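Local coordinates for uncharacterized protein (PDB 4O5J), which probably mediates attachment of Helicobacter pylori to host tissue by binding sialic acid-bearing glycans through its extracellular adhesion domain, at residues Y66-T71 / T265-L270; N72-S77 / S81-A86; F108-K113 / T147-M152; D205-T210 / A241-I246. All blocks are in the same frame, centred on the assembly; numbering follows the deposited sequence.

Contact 1 of 4, residues Y66-T71 / T265-L270; sequences YLKSFT and TLSASL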
# COMPACT_ATOMS: atom_id res chain seq x y z
N TYR A 66 8.23 -17.92 11.75
CA TYR A 66 8.20 -16.51 11.45
C TYR A 66 7.06 -16.17 10.44
O TYR A 66 6.27 -15.24 10.64
CB TYR A 66 9.56 -16.05 10.89
CG TYR A 66 9.39 -14.70 10.24
CD1 TYR A 66 9.33 -13.52 11.02
CD2 TYR A 66 9.17 -14.59 8.85
CE1 TYR A 66 9.12 -12.29 10.44
CE2 TYR A 66 8.97 -13.35 8.26
CZ TYR A 66 8.93 -12.22 9.04
OH TYR A 66 8.71 -11.00 8.44
N LEU A 67 7.01 -16.91 9.33
CA LEU A 67 6.01 -16.72 8.31
C LEU A 67 4.61 -16.72 8.93
O LEU A 67 3.82 -15.76 8.75
CB LEU A 67 6.12 -17.84 7.31
CG LEU A 67 6.80 -17.62 5.95
CD1 LEU A 67 7.56 -16.35 5.86
CD2 LEU A 67 7.66 -18.79 5.53
N LYS A 68 4.32 -17.77 9.69
CA LYS A 68 2.99 -17.95 10.32
C LYS A 68 2.73 -16.87 11.32
O LYS A 68 1.61 -16.35 11.45
CB LYS A 68 2.86 -19.30 11.03
CG LYS A 68 2.91 -20.44 10.09
CD LYS A 68 2.92 -21.78 10.83
CE LYS A 68 1.67 -22.61 10.53
NZ LYS A 68 0.55 -22.08 11.26
N SER A 69 3.76 -16.50 12.05
CA SER A 69 3.55 -15.49 13.06
C SER A 69 3.20 -14.12 12.39
O SER A 69 2.35 -13.34 12.87
CB SER A 69 4.78 -15.47 13.92
OG SER A 69 4.64 -14.42 14.81
N PHE A 70 3.81 -13.85 11.24
CA PHE A 70 3.51 -12.59 10.56
C PHE A 70 2.06 -12.66 10.07
O PHE A 70 1.29 -11.70 10.22
CB PHE A 70 4.45 -12.39 9.38
CG PHE A 70 4.07 -11.22 8.51
CD1 PHE A 70 4.65 -9.97 8.74
CD2 PHE A 70 3.13 -11.36 7.49
CE1 PHE A 70 4.29 -8.86 7.94
CE2 PHE A 70 2.77 -10.28 6.71
CZ PHE A 70 3.35 -9.02 6.92
N THR A 71 1.68 -13.79 9.47
CA THR A 71 0.33 -13.88 8.91
C THR A 71 -0.72 -13.76 10.00
O THR A 71 -1.77 -13.17 9.78
CB THR A 71 0.13 -15.16 8.14
OG1 THR A 71 1.09 -15.21 7.10
CG2 THR A 71 -1.30 -15.22 7.53
N THR A 265 -5.27 -18.60 4.89
CA THR A 265 -5.80 -19.92 4.54
C THR A 265 -4.67 -20.91 4.33
O THR A 265 -4.71 -22.02 4.87
CB THR A 265 -6.73 -19.86 3.29
OG1 THR A 265 -7.82 -19.00 3.59
CG2 THR A 265 -7.30 -21.25 2.94
N LEU A 266 -3.68 -20.52 3.54
CA LEU A 266 -2.56 -21.38 3.22
C LEU A 266 -1.80 -21.72 4.51
O LEU A 266 -1.42 -22.88 4.72
CB LEU A 266 -1.64 -20.69 2.21
CG LEU A 266 -0.48 -21.54 1.75
CD1 LEU A 266 -1.03 -22.91 1.23
CD2 LEU A 266 0.25 -20.77 0.67
N SER A 267 -1.63 -20.73 5.37
CA SER A 267 -0.98 -20.96 6.64
C SER A 267 -1.60 -22.13 7.42
O SER A 267 -0.89 -22.90 8.06
CB SER A 267 -1.11 -19.73 7.49
OG SER A 267 -0.37 -19.91 8.67
N ALA A 268 -2.93 -22.25 7.38
CA ALA A 268 -3.64 -23.26 8.17
C ALA A 268 -3.20 -24.68 7.81
O ALA A 268 -3.21 -25.52 8.66
CB ALA A 268 -5.17 -23.11 8.04
N SER A 269 -2.84 -24.91 6.54
CA SER A 269 -2.36 -26.23 6.09
C SER A 269 -0.88 -26.48 6.30
O SER A 269 -0.38 -27.46 5.77
CB SER A 269 -2.74 -26.46 4.62
OG SER A 269 -1.91 -25.73 3.75
N LEU A 270 -0.17 -25.63 7.06
CA LEU A 270 1.29 -25.78 7.26
C LEU A 270 1.63 -25.88 8.73
O LEU A 270 1.18 -25.05 9.54
CB LEU A 270 2.06 -24.59 6.64
CG LEU A 270 2.04 -24.60 5.12
CD1 LEU A 270 2.65 -23.35 4.62
CD2 LEU A 270 2.84 -25.78 4.61
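Lys68 and Ser267 meet without an aromatic ring between their side chains, joining helix 57-76 to the C-terminal end of helix 241-268 in the helical adhesion domain; the rings nearby, Phe70 and Tyr66, are turned elsewhere. The Phe70 ring meets Tyr357 edge-to-face, and Tyr66 packs on Tyr357, Arg360 and Ala364, so both rings face helix 343-396, with Phe70 also touching helix 281-309. Between the two segments the contact is made mainly by Lys68 and Ser267, with Leu270 beside them. Lys68 leaves its helix with CG anti to the carbonyl carbon (chi1 -66°), and bends at chi3 and chi4 bring its ammonium end across to the neighbouring helix end. On the way, CG passes Ser267 OG at 3.6 Å, and the tip, NZ, reaches that same oxygen in a weak hydrogen bond of 3.5 Å. The modelled approach of the lysine's CE to the carbonyl of Leu270 is too tight to be trusted, so the exact placing of the tip is doubtful. A positive charge at a helix C-terminus would nevertheless probably be favourable. One turn further along helix 57-76, Thr71 CG2 comes only to 4.5 Å from Ser267 CB, a marginal approach. There the partner helix is ending: Leu270 N bonds to Ser267 O at 3.0 Å, three residues back. The same final turn is also held by Leu266 O, which accepts from Ser269 N and, at 3.1 Å in the carbonyl plane on a lone pair, from Ser269 OG.

Contact 2 of 4, residues N72-S77 / S81-A86; sequences NNNYNS and SPIFNA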
# COMPACT_ATOMS: atom_id res chain seq x y z
N ASN A 72 -0.44 -14.32 11.16
CA ASN A 72 -1.36 -14.26 12.26
C ASN A 72 -1.64 -12.82 12.66
O ASN A 72 -2.80 -12.43 12.78
CB ASN A 72 -0.81 -15.05 13.43
CG ASN A 72 -1.85 -15.24 14.51
OD1 ASN A 72 -2.85 -15.93 14.29
ND2 ASN A 72 -1.66 -14.61 15.67
N ASN A 73 -0.59 -12.01 12.83
CA ASN A 73 -0.77 -10.60 13.15
C ASN A 73 -1.43 -9.83 12.05
O ASN A 73 -2.34 -9.01 12.30
CB ASN A 73 0.56 -9.94 13.49
CG ASN A 73 1.03 -10.37 14.81
OD1 ASN A 73 0.25 -10.54 15.72
ND2 ASN A 73 2.26 -10.59 14.92
N ASN A 74 -0.95 -10.06 10.83
CA ASN A 74 -1.46 -9.32 9.67
C ASN A 74 -2.96 -9.53 9.50
O ASN A 74 -3.67 -8.60 9.22
CB ASN A 74 -0.73 -9.76 8.39
CG ASN A 74 -0.96 -8.80 7.25
OD1 ASN A 74 -0.91 -7.55 7.43
ND2 ASN A 74 -1.25 -9.34 6.07
N TYR A 75 -3.40 -10.77 9.68
CA TYR A 75 -4.79 -11.16 9.47
C TYR A 75 -5.71 -10.80 10.63
O TYR A 75 -6.85 -10.39 10.41
CB TYR A 75 -4.83 -12.64 9.21
CG TYR A 75 -6.17 -13.17 8.78
CD1 TYR A 75 -6.62 -13.00 7.46
CD2 TYR A 75 -6.96 -13.87 9.68
CE1 TYR A 75 -7.85 -13.47 7.06
CE2 TYR A 75 -8.20 -14.38 9.30
CZ TYR A 75 -8.63 -14.18 8.00
OH TYR A 75 -9.84 -14.67 7.62
N ASN A 76 -5.22 -10.93 11.86
CA ASN A 76 -6.07 -10.83 13.04
C ASN A 76 -5.99 -9.55 13.83
O ASN A 76 -6.90 -9.24 14.55
CB ASN A 76 -5.78 -12.00 13.97
CG ASN A 76 -6.15 -13.29 13.36
OD1 ASN A 76 -7.16 -13.39 12.67
ND2 ASN A 76 -5.33 -14.28 13.55
N SER A 77 -4.91 -8.80 13.70
CA SER A 77 -4.69 -7.64 14.56
C SER A 77 -5.14 -6.33 13.94
O SER A 77 -5.25 -6.22 12.74
CB SER A 77 -3.22 -7.54 14.95
OG SER A 77 -3.01 -6.48 15.88
N SER A 81 -0.83 -5.15 12.47
CA SER A 81 -1.02 -5.60 11.11
C SER A 81 -0.57 -4.54 10.17
O SER A 81 -1.19 -3.48 10.08
CB SER A 81 -2.50 -5.88 10.85
OG SER A 81 -2.77 -5.98 9.47
N PRO A 82 0.50 -4.83 9.42
CA PRO A 82 1.01 -3.86 8.43
C PRO A 82 -0.04 -3.53 7.36
O PRO A 82 -0.18 -2.36 7.01
CB PRO A 82 2.23 -4.56 7.81
CG PRO A 82 2.68 -5.51 8.87
CD PRO A 82 1.39 -5.98 9.59
N ILE A 83 -0.77 -4.51 6.85
CA ILE A 83 -1.81 -4.21 5.85
C ILE A 83 -2.96 -3.40 6.47
O ILE A 83 -3.53 -2.52 5.82
CB ILE A 83 -2.33 -5.48 5.16
CG1 ILE A 83 -1.20 -6.14 4.37
CG2 ILE A 83 -3.51 -5.17 4.23
CD1 ILE A 83 -0.48 -5.13 3.43
N PHE A 84 -3.29 -3.65 7.73
CA PHE A 84 -4.38 -2.91 8.34
C PHE A 84 -3.95 -1.47 8.49
O PHE A 84 -4.71 -0.52 8.22
CB PHE A 84 -4.74 -3.48 9.72
CG PHE A 84 -5.85 -2.73 10.40
CD1 PHE A 84 -7.20 -3.07 10.17
CD2 PHE A 84 -5.57 -1.66 11.25
CE1 PHE A 84 -8.24 -2.35 10.79
CE2 PHE A 84 -6.58 -0.95 11.88
CZ PHE A 84 -7.93 -1.30 11.65
N ASN A 85 -2.71 -1.29 8.94
CA ASN A 85 -2.15 0.04 9.09
C ASN A 85 -2.11 0.76 7.70
O ASN A 85 -2.41 1.96 7.59
CB ASN A 85 -0.78 0.01 9.71
CG ASN A 85 -0.15 1.41 9.64
OD1 ASN A 85 -0.48 2.32 10.42
ND2 ASN A 85 0.71 1.63 8.63
N ALA A 86 -1.75 0.02 6.65
CA ALA A 86 -1.74 0.59 5.30
C ALA A 86 -3.17 1.05 4.94
O ALA A 86 -3.37 2.15 4.40
CB ALA A 86 -1.23 -0.44 4.31
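A tight helix-to-helix junction with a serine N-cap is formed here: helix 57-76 ends, the chain kinks through a short loop, and Ser81, beside Asn74 of the first helix, caps helix 82-101, which leads onward rather than folding back. Ser81 OG takes the N-H of Phe84 in a 3.0 Å capping bond. With OG anti to the backbone N (chi1 165°), the same hydroxyl also sits 2.8 Å from the carbonyl Asn74 O, and Asn74 OD1 is close by as well; the one hydroxyl proton of Ser81 has both oxygens within reach, and which of them it uses is not settled. Asn74 serves a second amide of that first turn from the preceding helix. Its OD1 accepts from Ile83 N at 3.1 Å, with the nitrogen lying nearly in line with the C=O bond and an N-H...O angle of 160°. Two amides of the first turn of helix 82-101 are thus satisfied by side-chain oxygens, one from its own N-cap and one from the preceding helix. The amide of Asn74 crosses the Ile83 side chain, whose CG1 lies 3.6 Å from Asn74 ND2; that nitrogen has a weak hydrogen bond to Ser260 OG of helix 241-268. Pro82 CD lies 3.5 Å from Asn74 OD1. The hydroxyl of Ser77, just past the first helix, is turned to the connecting loop, where it accepts from the N-H groups of Thr79 and Gln80. Its carbonyl faces the second segment instead, with Ser77 O 3.4 Å from Ser81 CB.

Contact 3 of 4, residues F108-K113 / T147-M152; sequences FFVGKK and TTYDKM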
# COMPACT_ATOMS: atom_id res chain seq x y z
N PHE A 108 -14.86 23.89 -6.11
CA PHE A 108 -15.72 23.98 -7.31
C PHE A 108 -17.08 24.53 -6.89
O PHE A 108 -17.42 24.58 -5.70
CB PHE A 108 -15.86 22.58 -7.94
CG PHE A 108 -16.27 21.51 -6.95
CD1 PHE A 108 -17.65 21.27 -6.67
CD2 PHE A 108 -15.31 20.76 -6.28
CE1 PHE A 108 -18.03 20.27 -5.75
CE2 PHE A 108 -15.69 19.75 -5.37
CZ PHE A 108 -17.06 19.52 -5.08
N PHE A 109 -17.88 24.94 -7.88
CA PHE A 109 -19.19 25.51 -7.65
C PHE A 109 -20.30 24.46 -7.96
O PHE A 109 -20.33 23.87 -9.05
CB PHE A 109 -19.40 26.70 -8.56
CG PHE A 109 -20.76 27.33 -8.45
CD1 PHE A 109 -21.11 28.11 -7.35
CD2 PHE A 109 -21.72 27.11 -9.47
CE1 PHE A 109 -22.39 28.68 -7.24
CE2 PHE A 109 -22.98 27.70 -9.39
CZ PHE A 109 -23.32 28.51 -8.28
N VAL A 110 -21.16 24.19 -6.99
CA VAL A 110 -22.25 23.23 -7.19
C VAL A 110 -23.50 24.01 -7.56
O VAL A 110 -24.00 24.79 -6.76
CB VAL A 110 -22.54 22.38 -5.97
CG1 VAL A 110 -23.81 21.50 -6.18
CG2 VAL A 110 -21.34 21.52 -5.62
N GLY A 111 -23.99 23.82 -8.77
CA GLY A 111 -25.27 24.40 -9.17
C GLY A 111 -25.28 24.57 -10.70
O GLY A 111 -24.38 24.05 -11.42
N LYS A 112 -26.29 25.30 -11.21
CA LYS A 112 -26.51 25.45 -12.66
C LYS A 112 -25.79 26.71 -13.09
O LYS A 112 -25.85 27.75 -12.44
CB LYS A 112 -28.00 25.40 -13.08
CG LYS A 112 -29.04 25.32 -11.95
CD LYS A 112 -29.05 24.01 -11.08
CE LYS A 112 -29.07 24.25 -9.54
NZ LYS A 112 -28.94 22.97 -8.73
N LYS A 113 -25.01 26.55 -14.14
CA LYS A 113 -24.09 27.58 -14.58
C LYS A 113 -24.71 28.30 -15.79
O LYS A 113 -24.30 28.06 -16.92
CB LYS A 113 -22.69 26.96 -14.84
CG LYS A 113 -21.65 27.91 -15.44
CD LYS A 113 -20.23 27.63 -14.97
CE LYS A 113 -19.16 27.80 -16.06
NZ LYS A 113 -19.03 26.45 -16.74
N THR A 147 -26.69 16.76 -8.46
CA THR A 147 -26.94 15.32 -8.31
C THR A 147 -25.61 14.57 -8.25
O THR A 147 -25.45 13.61 -7.49
CB THR A 147 -27.72 14.78 -9.47
OG1 THR A 147 -28.92 15.51 -9.55
CG2 THR A 147 -28.03 13.31 -9.30
N THR A 148 -24.63 15.03 -9.03
CA THR A 148 -23.29 14.40 -9.00
C THR A 148 -22.63 14.68 -7.66
O THR A 148 -22.10 13.77 -7.00
CB THR A 148 -22.42 14.94 -10.12
OG1 THR A 148 -23.04 14.63 -11.36
CG2 THR A 148 -21.02 14.31 -10.09
N TYR A 149 -22.70 15.94 -7.20
CA TYR A 149 -22.16 16.25 -5.88
C TYR A 149 -22.82 15.36 -4.81
O TYR A 149 -22.15 14.83 -3.91
CB TYR A 149 -22.37 17.73 -5.57
CG TYR A 149 -21.95 18.00 -4.16
CD1 TYR A 149 -20.59 18.05 -3.80
CD2 TYR A 149 -22.90 18.15 -3.12
CE1 TYR A 149 -20.18 18.24 -2.47
CE2 TYR A 149 -22.51 18.36 -1.80
CZ TYR A 149 -21.15 18.40 -1.48
OH TYR A 149 -20.77 18.59 -0.19
N ASP A 150 -24.16 15.23 -4.88
CA ASP A 150 -24.87 14.37 -3.91
C ASP A 150 -24.30 12.98 -3.84
O ASP A 150 -24.03 12.48 -2.74
CB ASP A 150 -26.39 14.28 -4.24
CG ASP A 150 -27.12 15.60 -3.96
OD1 ASP A 150 -28.19 15.80 -4.57
OD2 ASP A 150 -26.59 16.46 -3.18
N LYS A 151 -24.09 12.35 -5.00
CA LYS A 151 -23.43 11.05 -5.02
C LYS A 151 -22.06 11.06 -4.33
O LYS A 151 -21.74 10.14 -3.55
CB LYS A 151 -23.27 10.54 -6.46
CG LYS A 151 -24.62 10.29 -7.17
CD LYS A 151 -24.54 9.41 -8.44
CE LYS A 151 -23.71 10.03 -9.54
NZ LYS A 151 -23.43 9.00 -10.59
N MET A 152 -21.23 12.08 -4.60
CA MET A 152 -19.91 12.13 -3.96
C MET A 152 -20.06 12.28 -2.46
O MET A 152 -19.44 11.50 -1.68
CB MET A 152 -19.07 13.30 -4.48
CG MET A 152 -18.69 13.17 -5.96
SD MET A 152 -17.73 14.65 -6.49
CE MET A 152 -17.42 14.20 -8.19
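Phe108 and Tyr149 are brought together by different first torsions. Phe108 holds CG between its backbone N and carbonyl carbon (chi1 50°), the crowded position, which swings the ring off the extended chain toward helix 146-163. Tyr149, on that helix, places CG anti to the backbone N (chi1 174°) and leans out to meet it. The two side chains cross at about a right angle, and Tyr149 CD1 comes to the edge of the phenylalanine ring, in its plane, 3.9 Å from Phe108 CE1. The Phe108 CZ atom is hardly farther, 4.0 Å from the same tyrosine carbon, so one corner of the tyrosine ring rests against two atoms of that edge. Two residues on, Val110 points the same way and supports the base of the tyrosine. Its CG2 lies 3.9 Å from Tyr149 CG, while CG1 stands 4.1 Å from Tyr149 CB, so both methyl groups bear on the root of the aromatic side chain and only CG2 reaches its ring. The contact has no hydrogen bond across it and is wholly apolar. Phe106, Met144 and Trp98 also pack on Tyr149, and Tyr101 meets the Phe108 ring, extending the aromatic cluster toward helix 82-101. Beyond Val110 the chain turns a corner at Gly111 and leaves the helix behind. Strand 109-110 pairs in parallel with strand 143-144, and the arrangement is that of a helix packed through an aromatic side chain onto a short two-stranded sheet.

Contact 4 of 4, residues D205-T210 / A241-I246; sequences DLIANT and AVFNNI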
# COMPACT_ATOMS: atom_id res chain seq x y z
N ASP A 205 -13.14 7.14 -8.05
CA ASP A 205 -13.54 6.91 -9.47
C ASP A 205 -14.49 8.00 -9.93
O ASP A 205 -14.37 8.51 -11.05
CB ASP A 205 -14.22 5.58 -9.67
CG ASP A 205 -13.25 4.42 -9.58
OD1 ASP A 205 -12.02 4.72 -9.51
OD2 ASP A 205 -13.68 3.21 -9.55
N LEU A 206 -15.45 8.35 -9.08
CA LEU A 206 -16.44 9.32 -9.43
C LEU A 206 -15.77 10.68 -9.63
O LEU A 206 -16.07 11.42 -10.59
CB LEU A 206 -17.54 9.40 -8.36
CG LEU A 206 -18.70 10.34 -8.67
CD1 LEU A 206 -19.24 10.05 -10.09
CD2 LEU A 206 -19.79 10.19 -7.65
N ILE A 207 -14.89 11.04 -8.70
CA ILE A 207 -14.15 12.29 -8.84
C ILE A 207 -13.33 12.34 -10.15
O ILE A 207 -13.36 13.35 -10.90
CB ILE A 207 -13.23 12.52 -7.63
CG1 ILE A 207 -14.10 12.71 -6.35
CG2 ILE A 207 -12.27 13.75 -7.88
CD1 ILE A 207 -13.33 12.84 -5.06
N ALA A 208 -12.63 11.24 -10.44
CA ALA A 208 -11.79 11.19 -11.64
C ALA A 208 -12.65 11.38 -12.87
O ALA A 208 -12.23 11.99 -13.83
CB ALA A 208 -11.04 9.87 -11.72
N ASN A 209 -13.87 10.84 -12.87
CA ASN A 209 -14.72 10.82 -14.07
C ASN A 209 -15.54 12.06 -14.22
O ASN A 209 -16.13 12.26 -15.22
CB ASN A 209 -15.66 9.64 -14.05
CG ASN A 209 -14.93 8.40 -14.38
OD1 ASN A 209 -14.38 8.32 -15.47
ND2 ASN A 209 -14.75 7.51 -13.41
N THR A 210 -15.57 12.92 -13.20
CA THR A 210 -16.37 14.10 -13.29
C THR A 210 -15.52 15.24 -13.84
O THR A 210 -14.53 15.65 -13.19
CB THR A 210 -16.88 14.48 -11.90
OG1 THR A 210 -17.65 13.39 -11.41
CG2 THR A 210 -17.74 15.73 -11.98
N ALA A 241 -0.73 14.95 -8.74
CA ALA A 241 -0.14 13.70 -8.29
C ALA A 241 -0.75 13.22 -6.97
O ALA A 241 -0.84 12.01 -6.71
CB ALA A 241 1.43 13.83 -8.18
N VAL A 242 -1.14 14.15 -6.11
CA VAL A 242 -1.70 13.77 -4.82
C VAL A 242 -2.97 12.95 -5.07
O VAL A 242 -3.17 11.92 -4.45
CB VAL A 242 -1.98 14.95 -3.90
CG1 VAL A 242 -3.04 15.88 -4.48
CG2 VAL A 242 -2.39 14.45 -2.51
N PHE A 243 -3.80 13.40 -6.02
CA PHE A 243 -5.00 12.68 -6.38
C PHE A 243 -4.67 11.34 -7.06
O PHE A 243 -5.16 10.28 -6.61
CB PHE A 243 -5.89 13.50 -7.26
CG PHE A 243 -7.17 12.74 -7.68
CD1 PHE A 243 -8.25 12.63 -6.82
CD2 PHE A 243 -7.23 12.08 -8.93
CE1 PHE A 243 -9.39 11.90 -7.21
CE2 PHE A 243 -8.32 11.40 -9.31
CZ PHE A 243 -9.42 11.30 -8.46
N ASN A 244 -3.89 11.37 -8.12
CA ASN A 244 -3.58 10.17 -8.85
C ASN A 244 -2.92 9.11 -7.98
O ASN A 244 -3.29 7.93 -8.04
CB ASN A 244 -2.69 10.49 -10.04
CG ASN A 244 -3.37 11.41 -11.03
OD1 ASN A 244 -4.62 11.44 -11.11
ND2 ASN A 244 -2.61 12.21 -11.74
N ASN A 245 -1.92 9.51 -7.19
CA ASN A 245 -1.20 8.56 -6.39
C ASN A 245 -2.15 7.89 -5.34
O ASN A 245 -2.11 6.69 -5.15
CB ASN A 245 -0.04 9.21 -5.68
CG ASN A 245 1.17 9.37 -6.61
OD1 ASN A 245 1.06 9.22 -7.82
ND2 ASN A 245 2.33 9.67 -6.01
N ILE A 246 -2.97 8.68 -4.66
CA ILE A 246 -3.89 8.15 -3.68
C ILE A 246 -4.87 7.20 -4.38
O ILE A 246 -5.10 6.11 -3.90
CB ILE A 246 -4.69 9.26 -2.96
CG1 ILE A 246 -3.77 10.08 -2.06
CG2 ILE A 246 -5.82 8.63 -2.14
CD1 ILE A 246 -4.48 11.26 -1.32
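Phe243 overlaps Ile207 and Ala208 with the far end of its ring, a helix-helix contact between helix 241-268 and the last turns of helix 193-209 in the helical adhesion domain. With CG anti to the backbone N (chi1 179°), the phenylalanine reaches out from its own helix and spans a CA separation of 8.7 Å between Ala208 and Phe243. Its outer carbons divide the work. On one side of the tip, CE1 approaches the methyl Ile207 CG2 at 3.5 Å; on the other, CE2 lies 3.9 Å from Ala208 CB. Between them CZ stands 3.8 Å from the backbone Ala208 N, so the ring end fits against the step from one residue to the next. Ile207 CG2, anti to the backbone N, is the branch that touches the ring; CG1 lies farther off. Phe97 also meets the phenylalanine ring, the planes at about 50°, and Ile207 packs on Trp98 and Tyr101 as well, which places the contact against helix 82-101. At the ring's edge and in its plane lies the next residue's amide oxygen, Asn244 OD1, 3.5 Å from Phe243 CD2. Just past the contact helix 193-209 stops, and its end is tied by a side chain: Thr210 OG1 donates to Leu206 O at 2.7 Å, tilted 35° from the carbonyl plane.

From the N terminus, helix 57-76 carries the first segments of contacts 1 and 2. Contact 2 closes first, over a three-residue turn into helix 82-101. Contact 3 follows, spanning the small strands and joining strand 109-110 to helix 146-163; contact 4 then ties helix 193-209 to the start of helix 241-268. That last helix ends at contact 1, whose long loop encloses the other three; these lie in series and none crosses another. Contacts 1 and 2 touch where Phe70 meets Pro82, and contacts 3 and 4 where Met152 packs on Leu206 and Thr210. Contacts 1 and 3, with centres about 48 Å apart, lie on opposite sides of the chain's centre.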